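Alpha/beta hydrolase (PDB 6KSU) probably catalyses the head-to-tail macrolactamization of non-ribosomal peptides as a stand-alone cyclase of the penicillin-binding-protein type, joining residues of opposite chirality. Local coordinates at residues A47-V51 and G259-D263; E91-F96 and A197-L202; A228-L233 and A350-A354. One frame throughout, in Å; residues are numbered along the deposited sequence.

Contact 1 of 3, residues A47-V51 and G259-D263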
loop_
_atom_site.group_PDB
_atom_site.type_symbol
_atom_site.label_atom_id
_atom_site.label_comp_id
_atom_site.label_asym_id
_atom_site.label_seq_id
_atom_site.Cartn_x
_atom_site.Cartn_y
_atom_site.Cartn_z
ATOM N N ALA A 47 0.724 -8.443 17.951
ATOM C CA ALA A 47 -0.037 -8.500 16.712
ATOM C C ALA A 47 -1.516 -8.429 17.029
ATOM O O ALA A 47 -1.957 -8.751 18.140
ATOM C CB ALA A 47 0.297 -9.773 15.908
ATOM N N GLN A 48 -2.273 -7.973 16.039
ATOM C CA GLN A 48 -3.727 -8.041 16.076
ATOM C C GLN A 48 -4.190 -8.671 14.781
ATOM O O GLN A 48 -3.633 -8.389 13.716
ATOM C CB GLN A 48 -4.403 -6.667 16.226
ATOM C CG GLN A 48 -4.006 -5.867 17.440
ATOM C CD GLN A 48 -4.406 -4.398 17.298
ATOM O OE1 GLN A 48 -4.435 -3.855 16.194
ATOM N NE2 GLN A 48 -4.733 -3.758 18.421
ATOM N N LEU A 49 -5.190 -9.540 14.889
ATOM C CA LEU A 49 -5.879 -10.108 13.743
ATOM C C LEU A 49 -7.368 -9.971 14.000
ATOM O O LEU A 49 -7.870 -10.375 15.057
ATOM C CB LEU A 49 -5.484 -11.574 13.503
ATOM C CG LEU A 49 -6.245 -12.332 12.402
ATOM C CD1 LEU A 49 -5.777 -11.925 10.972
ATOM C CD2 LEU A 49 -6.108 -13.821 12.600
ATOM N N SER A 50 -8.069 -9.345 13.074
ATOM C CA SER A 50 -9.513 -9.214 13.196
ATOM C C SER A 50 -10.131 -9.768 11.931
ATOM O O SER A 50 -9.674 -9.443 10.841
ATOM C CB SER A 50 -9.916 -7.756 13.413
ATOM O OG SER A 50 -9.359 -7.266 14.624
ATOM N N VAL A 51 -11.144 -10.613 12.082
ATOM C CA VAL A 51 -11.828 -11.252 10.965
ATOM C C VAL A 51 -13.317 -10.998 11.100
ATOM O O VAL A 51 -13.917 -11.363 12.118
ATOM C CB VAL A 51 -11.571 -12.762 10.924
ATOM C CG1 VAL A 51 -12.179 -13.374 9.670
ATOM C CG2 VAL A 51 -10.085 -13.046 11.050
ATOM N N GLY A 259 -3.768 2.767 13.768
ATOM C CA GLY A 259 -4.975 2.214 14.342
ATOM C C GLY A 259 -4.913 0.711 14.420
ATOM O O GLY A 259 -3.853 0.104 14.236
ATOM N N SER A 260 -6.076 0.112 14.637
ATOM C CA SER A 260 -6.152 -1.299 14.967
ATOM C C SER A 260 -6.580 -2.148 13.782
ATOM O O SER A 260 -7.205 -1.678 12.831
ATOM C CB SER A 260 -7.138 -1.533 16.109
ATOM O OG SER A 260 -8.416 -1.704 15.555
ATOM N N ALA A 261 -6.294 -3.439 13.897
ATOM C CA ALA A 261 -6.867 -4.410 12.970
ATOM C C ALA A 261 -8.369 -4.232 12.863
ATOM O O ALA A 261 -8.935 -4.291 11.772
ATOM C CB ALA A 261 -6.543 -5.838 13.435
ATOM N N THR A 262 -9.037 -4.036 14.004
ATOM C CA THR A 262 -10.493 -3.955 14.023
ATOM C C THR A 262 -10.987 -2.688 13.335
ATOM O O THR A 262 -12.027 -2.709 12.666
ATOM C CB THR A 262 -10.982 -4.025 15.472
ATOM O OG1 THR A 262 -10.844 -5.370 15.929
ATOM C CG2 THR A 262 -12.461 -3.603 15.608
ATOM N N ASP A 263 -10.261 -1.576 13.502
ATOM C CA ASP A 263 -10.566 -0.349 12.761
ATOM C C ASP A 263 -10.586 -0.601 11.246
ATOM O O ASP A 263 -11.506 -0.162 10.546
ATOM C CB ASP A 263 -9.548 0.763 13.113
ATOM C CG ASP A 263 -9.625 1.213 14.578
ATOM O OD1 ASP A 263 -10.664 0.949 15.237
ATOM O OD2 ASP A 263 -8.655 1.834 15.085
#
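Two polar side chains of strand 46-53, Q48 and S50, reach the first turn of helix 261-268, and each is met by a polar group there. Q48 uses its amide oxygen: A261 N donates to Q48 OE1 over 3.0 Å with an N-H...O angle of 165°, nearly straight, although the N-H arrives from above the carbonyl plane, 40° out of it. Glutamine suits the place because the same amide also serves the sheet and the loop before strand 79-80: OE1 is shared with the hydroxyl of T349, and NE2 is bonded to the carbonyls of T74 and T77. With both ends engaged, the amide's rotation is fixed.

Further along the strand, S50 OG lies 2.7 Å from T262 OG1, a short hydroxyl pair in which T262 OG1 is also bonded to E59 on the neighbouring strand 56-63.

The start of helix 261-268 thus sits on one face of the seven-stranded antiparallel sheet of the beta-lactamase-like domain, the face turned away from helix 23-41. It is closed by a capping box. S260, the N-cap residue, accepts from D263 N at S260 OG (2.8 Å), chi1 of 88° setting the hydroxyl toward that N-H, while S260 N returns a bond to D263 OD2 (3.1 Å), meeting the carboxylate from above its plane. R225 forms a salt bridge with D263, tying the box to the loop ahead of strand 231-232.

Van der Waals packing centres on A261, whose methyl lies against Q48 and beside the S50 hydroxyl, with A261 CB 3.6 Å from Q48 CB and 3.4 Å from S50 OG. Alanine's small side chain lets the helix start come close to the strand. L49 turns to the other face and packs on V31 and F35 of helix 23-41.

Contact 2 of 3, residues E91-F96 and A197-L202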
loop_
_atom_site.group_PDB
_atom_site.type_symbol
_atom_site.label_atom_id
_atom_site.label_comp_id
_atom_site.label_asym_id
_atom_site.label_seq_id
_atom_site.Cartn_x
_atom_site.Cartn_y
_atom_site.Cartn_z
ATOM N N GLU A 91 -11.049 6.297 0.707
ATOM C CA GLU A 91 -12.402 6.318 1.223
ATOM C C GLU A 91 -12.851 7.749 1.507
ATOM O O GLU A 91 -13.989 8.129 1.208
ATOM C CB GLU A 91 -12.462 5.438 2.464
ATOM C CG GLU A 91 -12.635 3.925 2.155
ATOM C CD GLU A 91 -13.084 3.155 3.412
ATOM O OE1 GLU A 91 -12.772 3.630 4.518
ATOM O OE2 GLU A 91 -13.764 2.113 3.306
ATOM N N LEU A 92 -11.952 8.557 2.061
ATOM C CA LEU A 92 -12.239 9.954 2.320
ATOM C C LEU A 92 -12.508 10.701 1.019
ATOM O O LEU A 92 -13.499 11.435 0.902
ATOM C CB LEU A 92 -11.061 10.557 3.073
ATOM C CG LEU A 92 -11.215 12.006 3.495
ATOM C CD1 LEU A 92 -12.520 12.162 4.240
ATOM C CD2 LEU A 92 -10.028 12.403 4.370
ATOM N N VAL A 93 -11.645 10.500 0.014
ATOM C CA VAL A 93 -11.826 11.159 -1.278
ATOM C C VAL A 93 -13.160 10.755 -1.897
ATOM O O VAL A 93 -13.893 11.591 -2.451
ATOM C CB VAL A 93 -10.639 10.829 -2.221
ATOM C CG1 VAL A 93 -10.929 11.294 -3.628
ATOM C CG2 VAL A 93 -9.366 11.448 -1.730
ATOM N N MET A 94 -13.496 9.464 -1.809
ATOM C CA MET A 94 -14.738 9.007 -2.418
ATOM C C MET A 94 -15.963 9.610 -1.736
ATOM O O MET A 94 -16.990 9.795 -2.396
ATOM C CB MET A 94 -14.819 7.482 -2.399
ATOM C CG MET A 94 -13.838 6.786 -3.317
ATOM S SD MET A 94 -13.833 7.371 -5.047
ATOM C CE MET A 94 -15.177 6.403 -5.699
ATOM N N GLN A 95 -15.889 9.907 -0.428
ATOM C CA GLN A 95 -17.001 10.594 0.234
ATOM C C GLN A 95 -17.304 11.930 -0.428
ATOM O O GLN A 95 -18.476 12.275 -0.643
ATOM C CB GLN A 95 -16.690 10.839 1.703
ATOM C CG GLN A 95 -17.075 9.759 2.650
ATOM C CD GLN A 95 -16.784 10.195 4.064
ATOM O OE1 GLN A 95 -16.110 11.204 4.277
ATOM N NE2 GLN A 95 -17.312 9.467 5.040
ATOM N N PHE A 96 -16.256 12.716 -0.721
ATOM C CA PHE A 96 -16.462 14.044 -1.292
ATOM C C PHE A 96 -17.038 13.950 -2.693
ATOM O O PHE A 96 -17.856 14.784 -3.090
ATOM C CB PHE A 96 -15.144 14.825 -1.278
ATOM C CG PHE A 96 -14.804 15.374 0.058
ATOM C CD1 PHE A 96 -15.279 16.616 0.456
ATOM C CD2 PHE A 96 -14.072 14.616 0.962
ATOM C CE1 PHE A 96 -15.003 17.107 1.718
ATOM C CE2 PHE A 96 -13.792 15.099 2.231
ATOM C CZ PHE A 96 -14.252 16.345 2.608
ATOM N N ALA A 197 -10.143 16.498 8.257
ATOM C CA ALA A 197 -11.161 15.891 7.410
ATOM C C ALA A 197 -11.206 14.381 7.600
ATOM O O ALA A 197 -12.293 13.794 7.690
ATOM C CB ALA A 197 -10.890 16.250 5.947
ATOM N N MET A 198 -10.034 13.727 7.655
ATOM C CA MET A 198 -10.000 12.296 7.940
ATOM C C MET A 198 -10.718 11.983 9.253
ATOM O O MET A 198 -11.544 11.062 9.330
ATOM C CB MET A 198 -8.540 11.818 7.979
ATOM C CG MET A 198 -8.333 10.356 8.283
ATOM S SD MET A 198 -9.164 9.227 7.140
ATOM C CE MET A 198 -8.126 9.275 5.685
ATOM N N ASP A 199 -10.423 12.753 10.297
ATOM C CA ASP A 199 -11.090 12.543 11.580
ATOM C C ASP A 199 -12.600 12.763 11.454
ATOM O O ASP A 199 -13.396 11.829 11.602
ATOM C CB ASP A 199 -10.470 13.466 12.638
ATOM C CG ASP A 199 -11.002 13.201 14.059
ATOM O OD1 ASP A 199 -11.839 12.289 14.255
ATOM O OD2 ASP A 199 -10.573 13.913 14.985
ATOM N N SER A 200 -13.009 13.984 11.113
ATOM C CA SER A 200 -14.423 14.348 11.201
ATOM C C SER A 200 -15.286 13.689 10.126
ATOM O O SER A 200 -16.486 13.508 10.336
ATOM C CB SER A 200 -14.566 15.861 11.114
ATOM O OG SER A 200 -14.044 16.321 9.885
ATOM N N CYS A 201 -14.737 13.348 8.965
ATOM C CA CYS A 201 -15.609 12.815 7.920
ATOM C C CYS A 201 -15.653 11.296 7.863
ATOM O O CYS A 201 -16.576 10.747 7.255
ATOM C CB CYS A 201 -15.201 13.351 6.541
ATOM S SG CYS A 201 -15.267 15.176 6.409
ATOM N N LEU A 202 -14.692 10.598 8.471
ATOM C CA LEU A 202 -14.609 9.162 8.250
ATOM C C LEU A 202 -14.289 8.393 9.524
ATOM O O LEU A 202 -14.985 7.440 9.871
ATOM C CB LEU A 202 -13.550 8.862 7.179
ATOM C CG LEU A 202 -13.552 7.407 6.724
ATOM C CD1 LEU A 202 -14.933 7.078 6.169
ATOM C CD2 LEU A 202 -12.478 7.153 5.683
#
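The carboxamide of Q95 supplies the one hydrogen bond between segments 91-96 and 197-202: Q95 NE2 donates to the backbone carbonyl C201 O over 2.7 Å. The acceptor lies in the amide plane of Q95, but the bond is somewhat bent (154° at the hydrogen), and C201 O is also 3.0 Å from Q95 OE1, an unbonded pair of acceptors that should be unfavourable. Glutamine has the reach for this, its chain running extended beyond CG to the wider, pi-type turn at 199-202; NE2 also has a weak bond to L283 O.

L92 carries most of the apolar contact. With CG anti to the backbone N (chi1 -177°), L92 CD1 lies 3.7 Å from C201 CB, and L92 CD2 rests on the backbone of M198, 3.5 Å from M198 N. The unbranched M198 chain bends at chi2 and chi3 to lay its methyl beside L92. A197, being small, lets L92 CD2 come within 4.2 Å of A197 CB.

At one end, L202 crosses E91 at about a right angle, L202 CD2 resting 3.6 Å from E91 CB. E91 OE2 is held by H271, whereas OE1, packed against the same leucine methyl, is buried without a polar partner in the model. At the other end, C201 SG makes an oblique sulfur-aromatic contact with F96, 4.1 Å from F96 CZ.

The axes of the two short segments pass 10.2 Å apart at 62°, within the mainly helical, strand-free part of this beta-lactamase-type fold. Helix 176-189 packs against both partners through I186, which touches L92 and A197, while helix 286-293 meets E91 and M94.

Contact 3 of 3, residues A228-L233 and A350-A354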
loop_
_atom_site.group_PDB
_atom_site.type_symbol
_atom_site.label_atom_id
_atom_site.label_comp_id
_atom_site.label_asym_id
_atom_site.label_seq_id
_atom_site.Cartn_x
_atom_site.Cartn_y
_atom_site.Cartn_z
ATOM N N ALA A 228 1.438 1.009 19.457
ATOM C CA ALA A 228 2.486 0.017 19.410
ATOM C C ALA A 228 3.729 0.633 18.816
ATOM O O ALA A 228 3.654 1.386 17.845
ATOM C CB ALA A 228 2.065 -1.195 18.581
ATOM N N GLU A 229 4.871 0.305 19.404
ATOM C CA GLU A 229 6.161 0.602 18.810
ATOM C C GLU A 229 6.610 -0.536 17.895
ATOM O O GLU A 229 6.124 -1.675 17.976
ATOM C CB GLU A 229 7.206 0.840 19.899
ATOM C CG GLU A 229 6.631 1.323 21.214
ATOM C CD GLU A 229 7.661 2.054 22.047
ATOM O OE1 GLU A 229 7.411 2.296 23.250
ATOM O OE2 GLU A 229 8.726 2.394 21.491
ATOM N N GLY A 230 7.537 -0.191 16.984
ATOM C CA GLY A 230 8.137 -1.168 16.096
ATOM C C GLY A 230 9.388 -1.836 16.687
ATOM O O GLY A 230 10.064 -1.296 17.566
ATOM N N HIS A 231 9.691 -3.027 16.172
ATOM C CA HIS A 231 10.689 -3.908 16.745
ATOM C C HIS A 231 11.394 -4.658 15.627
ATOM O O HIS A 231 10.817 -4.899 14.565
ATOM C CB HIS A 231 10.072 -4.918 17.739
ATOM C CG HIS A 231 9.334 -4.283 18.886
ATOM N ND1 HIS A 231 8.127 -3.628 18.734
ATOM C CD2 HIS A 231 9.636 -4.205 20.205
ATOM C CE1 HIS A 231 7.718 -3.177 19.909
ATOM N NE2 HIS A 231 8.615 -3.516 20.819
ATOM N N ALA A 232 12.658 -5.006 15.873
ATOM C CA ALA A 232 13.469 -5.773 14.935
ATOM C C ALA A 232 14.553 -6.516 15.702
ATOM O O ALA A 232 15.137 -5.973 16.641
ATOM C CB ALA A 232 14.126 -4.878 13.882
ATOM N N LEU A 233 14.821 -7.750 15.291
ATOM C CA LEU A 233 15.900 -8.522 15.903
ATOM C C LEU A 233 17.252 -7.893 15.596
ATOM O O LEU A 233 17.586 -7.641 14.438
ATOM C CB LEU A 233 15.872 -9.965 15.412
ATOM C CG LEU A 233 15.588 -10.985 16.503
ATOM C CD1 LEU A 233 15.686 -12.387 15.945
ATOM C CD2 LEU A 233 16.550 -10.782 17.680
ATOM N N ALA A 350 1.046 -5.989 12.899
ATOM C CA ALA A 350 2.158 -6.592 13.608
ATOM C C ALA A 350 3.193 -5.508 13.829
ATOM O O ALA A 350 3.312 -4.579 13.031
ATOM C CB ALA A 350 2.744 -7.792 12.852
ATOM N N ASN A 351 3.925 -5.620 14.931
ATOM C CA ASN A 351 4.868 -4.581 15.302
ATOM C C ASN A 351 6.289 -5.129 15.451
ATOM O O ASN A 351 7.078 -4.598 16.230
ATOM C CB ASN A 351 4.402 -3.832 16.564
ATOM C CG ASN A 351 4.516 -4.658 17.870
ATOM O OD1 ASN A 351 4.443 -5.887 17.862
ATOM N ND2 ASN A 351 4.659 -3.961 18.999
ATOM N N SER A 352 6.656 -6.137 14.660
ATOM C CA SER A 352 8.073 -6.455 14.471
ATOM C C SER A 352 8.362 -6.718 12.989
ATOM O O SER A 352 7.461 -6.984 12.196
ATOM C CB SER A 352 8.519 -7.655 15.311
ATOM O OG SER A 352 8.020 -8.845 14.742
ATOM N N THR A 353 9.645 -6.663 12.623
ATOM C CA THR A 353 10.034 -6.935 11.246
ATOM C C THR A 353 9.583 -8.314 10.767
ATOM O O THR A 353 9.572 -8.555 9.559
ATOM C CB THR A 353 11.563 -6.778 11.080
ATOM O OG1 THR A 353 12.250 -7.473 12.127
ATOM C CG2 THR A 353 11.954 -5.318 11.141
ATOM N N ALA A 354 9.177 -9.213 11.662
ATOM C CA ALA A 354 8.678 -10.513 11.225
ATOM C C ALA A 354 7.221 -10.485 10.773
ATOM O O ALA A 354 6.721 -11.510 10.281
ATOM C CB ALA A 354 8.830 -11.547 12.342
#
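The imidazole of H231 runs alongside the amide of N351, both chains heading in one direction, with the two planes turned 63° apart. The ring uses H231 ND1 to donate to the backbone carbonyl N351 O at 2.9 Å, an acceptor near the ring plane at its edge; having CG anti to its carbonyl carbon (chi1 -58°) brings ND1 there. Its other nitrogen, NE2, is bonded to V67 N, so the imidazole is held at both ends, which a histidine can do with one donor and one acceptor.

The N351 amide answers from its own side. N351 ND2 donates to E229 O over 2.9 Å, the acceptor standing out of the amide plane; ND2 also bonds to L64 O, using asparagine's two N-H groups. Next along, T353 N donates to H231 O at 2.9 Å. All three bonds are bent at the hydrogen, most of all that of N351 ND2 (130°). T353 CG2 packs 3.5 Å from A232 CB, two small groups fitting at the solvent-facing end.

The joined pieces are the region around strand 231-232, which pairs with strand 241-242, and the loop leading from sheet strand 344-350 into helix 355-365. Strand 79-80 flanks them, with F79 touching A228 and N351.

In the fold
All three contacts belong to the beta-lactamase-like part of the chain, and none touches another. Contacts 1 and 3 are neighbours, their centres about 15 Å apart: strand 46-53 of contact 1 pairs in the antiparallel sheet with strand 344-350, which leads into the loop of contact 3. Along the chain their segments alternate, so the two closures interlock. Contact 2 falls between the two segments of contact 1, its centre about 21 Å from that of contact 1 and 29 Å from that of contact 3. It ties helices together, whereas contact 1 sets a helix start on the sheet and contact 3 joins the loop leaving strand 344-350 to the earlier region around strand 231-232, consistent with the build of penicillin-binding-protein-like enzymes.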